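Local coordinates for flagellar motor switch protein FliG (Thermotoga maritima, PDB 5TDY), which probably forms part of the switch complex at the base of the flagellar basal body, which sets the direction of flagellar rotation, at residues K4-L15 and I46-V57. Numbering follows the deposited sequence.
Sequences KKIDGRRKAAVL and IGRVTPEEKKQV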
loop_
_atom_site.group_PDB
_atom_site.type_symbol
_atom_site.label_atom_id
_atom_site.label_comp_id
_atom_site.label_asym_id
_atom_site.label_seq_id
_atom_site.Cartn_x
_atom_site.Cartn_y
_atom_site.Cartn_z
ATOM N N LYS B 4 12.443 -7.630 -6.092
ATOM C CA LYS B 4 11.266 -8.402 -5.702
ATOM C C LYS B 4 11.196 -8.417 -4.160
ATOM O O LYS B 4 10.124 -8.153 -3.592
ATOM C CB LYS B 4 11.308 -9.813 -6.344
ATOM C CG LYS B 4 10.792 -11.018 -5.541
ATOM C CD LYS B 4 9.403 -10.813 -4.904
ATOM C CE LYS B 4 8.317 -10.423 -5.890
ATOM N NZ LYS B 4 6.980 -10.378 -5.201
ATOM N N LYS B 5 12.304 -8.724 -3.474
ATOM C CA LYS B 5 12.352 -8.663 -2.014
ATOM C C LYS B 5 12.857 -7.283 -1.596
ATOM O O LYS B 5 14.017 -6.937 -1.853
ATOM C CB LYS B 5 13.232 -9.775 -1.437
ATOM C CG LYS B 5 12.799 -10.244 -0.040
ATOM C CD LYS B 5 13.014 -9.195 1.045
ATOM C CE LYS B 5 12.755 -9.743 2.437
ATOM N NZ LYS B 5 11.296 -9.775 2.773
ATOM N N ILE B 6 12.008 -6.526 -0.901
ATOM C CA ILE B 6 12.250 -5.121 -0.583
ATOM C C ILE B 6 12.537 -4.980 0.907
ATOM O O ILE B 6 11.781 -5.482 1.744
ATOM C CB ILE B 6 11.047 -4.255 -0.993
ATOM C CG1 ILE B 6 10.664 -4.553 -2.447
ATOM C CG2 ILE B 6 11.352 -2.761 -0.778
ATOM C CD1 ILE B 6 9.271 -4.106 -2.831
ATOM N N ASP B 7 13.618 -4.279 1.235
ATOM C CA ASP B 7 13.950 -3.977 2.623
ATOM C C ASP B 7 12.881 -3.072 3.240
ATOM O O ASP B 7 12.250 -2.268 2.555
ATOM C CB ASP B 7 15.335 -3.323 2.665
ATOM C CG ASP B 7 15.655 -2.687 3.997
ATOM O OD1 ASP B 7 16.097 -3.410 4.913
ATOM O OD2 ASP B 7 15.479 -1.462 4.117
ATOM N N GLY B 8 12.634 -3.250 4.541
ATOM C CA GLY B 8 11.543 -2.529 5.184
ATOM C C GLY B 8 11.737 -1.023 5.197
ATOM O O GLY B 8 10.764 -0.263 5.242
ATOM N N ARG B 9 12.988 -0.567 5.165
ATOM C CA ARG B 9 13.244 0.866 5.103
ATOM C C ARG B 9 12.825 1.429 3.752
ATOM O O ARG B 9 12.195 2.492 3.680
ATOM C CB ARG B 9 14.724 1.142 5.377
ATOM C CG ARG B 9 15.174 0.853 6.815
ATOM C CD ARG B 9 16.695 0.895 6.933
ATOM N NE ARG B 9 17.316 -0.279 6.313
ATOM C CZ ARG B 9 18.628 -0.458 6.174
ATOM N NH1 ARG B 9 19.480 0.467 6.602
ATOM N NH2 ARG B 9 19.090 -1.561 5.599
ATOM N N ARG B 10 13.146 0.714 2.672
ATOM C CA ARG B 10 12.739 1.153 1.343
ATOM C C ARG B 10 11.222 1.105 1.172
ATOM O O ARG B 10 10.641 1.957 0.483
ATOM C CB ARG B 10 13.427 0.300 0.286
ATOM C CG ARG B 10 13.062 0.684 -1.121
ATOM C CD ARG B 10 13.987 0.057 -2.136
ATOM N NE ARG B 10 13.594 0.439 -3.493
ATOM C CZ ARG B 10 13.976 1.565 -4.089
ATOM N NH1 ARG B 10 14.772 2.413 -3.450
ATOM N NH2 ARG B 10 13.574 1.836 -5.320
ATOM N N LYS B 11 10.564 0.094 1.752
ATOM C CA LYS B 11 9.104 0.047 1.690
ATOM C C LYS B 11 8.494 1.318 2.267
ATOM O O LYS B 11 7.620 1.932 1.651
ATOM C CB LYS B 11 8.571 -1.180 2.426
ATOM C CG LYS B 11 8.859 -2.494 1.713
ATOM C CD LYS B 11 7.945 -3.586 2.205
ATOM C CE LYS B 11 8.667 -4.540 3.111
ATOM N NZ LYS B 11 7.970 -5.851 3.090
ATOM N N ALA B 12 8.950 1.738 3.447
ATOM C CA ALA B 12 8.413 2.967 4.030
ATOM C C ALA B 12 8.689 4.170 3.133
ATOM O O ALA B 12 7.850 5.063 3.009
ATOM C CB ALA B 12 8.996 3.195 5.429
ATOM N N ALA B 13 9.867 4.216 2.504
ATOM C CA ALA B 13 10.186 5.345 1.642
ATOM C C ALA B 13 9.308 5.350 0.395
ATOM O O ALA B 13 8.849 6.412 -0.041
ATOM C CB ALA B 13 11.670 5.320 1.265
ATOM N N VAL B 14 9.066 4.172 -0.191
ATOM C CA VAL B 14 8.209 4.089 -1.367
ATOM C C VAL B 14 6.796 4.550 -1.027
ATOM O O VAL B 14 6.158 5.278 -1.804
ATOM C CB VAL B 14 8.232 2.660 -1.951
ATOM C CG1 VAL B 14 7.128 2.477 -3.014
ATOM C CG2 VAL B 14 9.619 2.343 -2.554
ATOM N N LEU B 15 6.295 4.174 0.156
ATOM C CA LEU B 15 4.940 4.570 0.521
ATOM C C LEU B 15 4.835 6.080 0.653
ATOM O O LEU B 15 3.884 6.693 0.143
ATOM C CB LEU B 15 4.510 3.882 1.824
ATOM C CG LEU B 15 3.060 4.061 2.299
ATOM C CD1 LEU B 15 2.115 3.341 1.356
ATOM C CD2 LEU B 15 2.894 3.528 3.706
ATOM N N ILE B 46 16.289 7.374 -2.503
ATOM C CA ILE B 46 15.433 6.283 -2.958
ATOM C C ILE B 46 15.679 5.966 -4.426
ATOM O O ILE B 46 15.479 4.825 -4.863
ATOM C CB ILE B 46 13.950 6.606 -2.687
ATOM C CG1 ILE B 46 13.091 5.344 -2.805
ATOM C CG2 ILE B 46 13.426 7.648 -3.646
ATOM C CD1 ILE B 46 11.607 5.606 -2.534
ATOM N N GLY B 47 16.109 6.946 -5.210
ATOM C CA GLY B 47 16.341 6.691 -6.619
ATOM C C GLY B 47 15.052 6.508 -7.409
ATOM O O GLY B 47 14.012 7.110 -7.124
ATOM N N ARG B 48 15.139 5.679 -8.443
ATOM C CA ARG B 48 13.976 5.291 -9.228
ATOM C C ARG B 48 13.144 4.255 -8.485
ATOM O O ARG B 48 13.686 3.344 -7.854
ATOM C CB ARG B 48 14.423 4.714 -10.574
ATOM C CG ARG B 48 13.450 3.693 -11.173
ATOM C CD ARG B 48 14.016 2.892 -12.352
ATOM N NE ARG B 48 14.911 3.689 -13.202
ATOM C CZ ARG B 48 16.242 3.700 -13.107
ATOM N NH1 ARG B 48 16.972 4.474 -13.899
ATOM N NH2 ARG B 48 16.848 2.932 -12.214
ATOM N N VAL B 49 11.824 4.394 -8.569
ATOM C CA VAL B 49 10.881 3.416 -8.034
ATOM C C VAL B 49 10.254 2.694 -9.221
ATOM O O VAL B 49 9.659 3.332 -10.093
ATOM C CB VAL B 49 9.805 4.077 -7.153
ATOM C CG1 VAL B 49 8.739 3.055 -6.739
ATOM C CG2 VAL B 49 10.420 4.699 -5.912
ATOM N N THR B 50 10.398 1.370 -9.274
ATOM C CA THR B 50 9.804 0.651 -10.388
ATOM C C THR B 50 8.297 0.536 -10.186
ATOM O O THR B 50 7.806 0.632 -9.058
ATOM C CB THR B 50 10.438 -0.728 -10.531
ATOM O OG1 THR B 50 10.174 -1.518 -9.367
ATOM C CG2 THR B 50 11.948 -0.602 -10.729
ATOM N N PRO B 51 7.532 0.364 -11.269
ATOM C CA PRO B 51 6.083 0.171 -11.101
ATOM C C PRO B 51 5.742 -1.042 -10.255
ATOM O O PRO B 51 4.734 -1.024 -9.534
ATOM C CB PRO B 51 5.571 0.016 -12.544
ATOM C CG PRO B 51 6.644 0.589 -13.410
ATOM C CD PRO B 51 7.933 0.328 -12.687
ATOM N N GLU B 52 6.572 -2.087 -10.306
ATOM C CA GLU B 52 6.306 -3.301 -9.547
ATOM C C GLU B 52 6.607 -3.116 -8.066
ATOM O O GLU B 52 5.873 -3.633 -7.220
ATOM C CB GLU B 52 7.124 -4.469 -10.099
ATOM C CG GLU B 52 6.758 -4.892 -11.507
ATOM C CD GLU B 52 7.379 -4.016 -12.572
ATOM O OE1 GLU B 52 6.897 -4.062 -13.724
ATOM O OE2 GLU B 52 8.340 -3.272 -12.262
ATOM N N GLU B 53 7.709 -2.431 -7.739
ATOM C CA GLU B 53 7.965 -2.032 -6.361
ATOM C C GLU B 53 6.768 -1.280 -5.799
ATOM O O GLU B 53 6.234 -1.628 -4.739
ATOM C CB GLU B 53 9.218 -1.161 -6.288
ATOM C CG GLU B 53 10.427 -1.832 -5.686
ATOM C CD GLU B 53 11.689 -0.982 -5.815
ATOM O OE1 GLU B 53 12.727 -1.383 -5.241
ATOM O OE2 GLU B 53 11.651 0.071 -6.502
ATOM N N LYS B 54 6.318 -0.257 -6.526
ATOM C CA LYS B 54 5.231 0.592 -6.049
ATOM C C LYS B 54 3.972 -0.222 -5.782
ATOM O O LYS B 54 3.336 -0.077 -4.732
ATOM C CB LYS B 54 4.956 1.681 -7.076
ATOM C CG LYS B 54 4.088 2.812 -6.600
ATOM C CD LYS B 54 4.330 4.029 -7.498
ATOM C CE LYS B 54 3.613 5.257 -6.979
ATOM N NZ LYS B 54 3.787 6.450 -7.859
ATOM N N LYS B 55 3.598 -1.077 -6.733
ATOM C CA LYS B 55 2.411 -1.916 -6.590
ATOM C C LYS B 55 2.561 -2.910 -5.437
ATOM O O LYS B 55 1.613 -3.129 -4.676
ATOM C CB LYS B 55 2.157 -2.646 -7.911
ATOM C CG LYS B 55 0.838 -3.382 -8.023
ATOM C CD LYS B 55 0.781 -4.123 -9.369
ATOM C CE LYS B 55 -0.015 -5.455 -9.287
ATOM N NZ LYS B 55 0.536 -6.458 -8.337
ATOM N N GLN B 56 3.746 -3.516 -5.294
ATOM C CA GLN B 56 3.987 -4.432 -4.180
ATOM C C GLN B 56 3.848 -3.725 -2.840
ATOM O O GLN B 56 3.203 -4.237 -1.914
ATOM C CB GLN B 56 5.377 -5.053 -4.280
ATOM C CG GLN B 56 5.540 -6.174 -5.285
ATOM C CD GLN B 56 6.984 -6.643 -5.373
ATOM O OE1 GLN B 56 7.602 -6.594 -6.439
ATOM N NE2 GLN B 56 7.532 -7.099 -4.250
ATOM N N VAL B 57 4.480 -2.560 -2.700
ATOM C CA VAL B 57 4.404 -1.841 -1.432
ATOM C C VAL B 57 2.961 -1.472 -1.121
ATOM O O VAL B 57 2.479 -1.661 0.005
ATOM C CB VAL B 57 5.320 -0.602 -1.464
ATOM C CG1 VAL B 57 5.067 0.284 -0.245
ATOM C CG2 VAL B 57 6.777 -1.026 -1.532
#
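Val14 and Val57 meet where helix 8-15 crosses helix 51-57 almost perpendicularly, in the helical N-terminal domain of FliG. With chi1 at 169°, Val14 turns CG1 to Val57 CG2, 3.8 Å away, and leaves CG2 for the Ile46 CD1 methyl, which also rests against Ala13 CB. Val57 CG1 in turn lies over the backbone of Lys11, and Ile6 CD1 extends the seam, touching Val57 CG2 and Glu53 CG and lying against Gln56 NE2.

Looser packing marks the surroundings of Lys4, which is exposed and whose bent side chain merely passes across Gln56. The firm link there is backbone-directed: Gln56 NE2 donates to Lys4 O at 2.9 Å, in the carbonyl plane and on a lone pair.

Over the partly exposed flank, Arg10 is extended from CG to NE, its guanidinium turned at the end and used edge-on. NE approaches Glu53 OE1 at 2.7 Å from above the carboxylate plane, and NH2 takes OE2 on the syn side, a side-on pairing with the two planes 41° apart. NH1 bonds nearly straight (174°) to Ile46 O, and NH2 also reaches Arg48 O at 3.0 Å. A leucine in place of Arg10 would probably leave the Glu53 carboxylate without its counter-charge and both loop carbonyls without this donor. In a capping box, Glu53 N donates to Thr50 OG1, the return bond to OE2 being weak. Through its bonds, one guanidinium ties helix 8-15 to both the 46-49 loop and the capped start of helix 51-57.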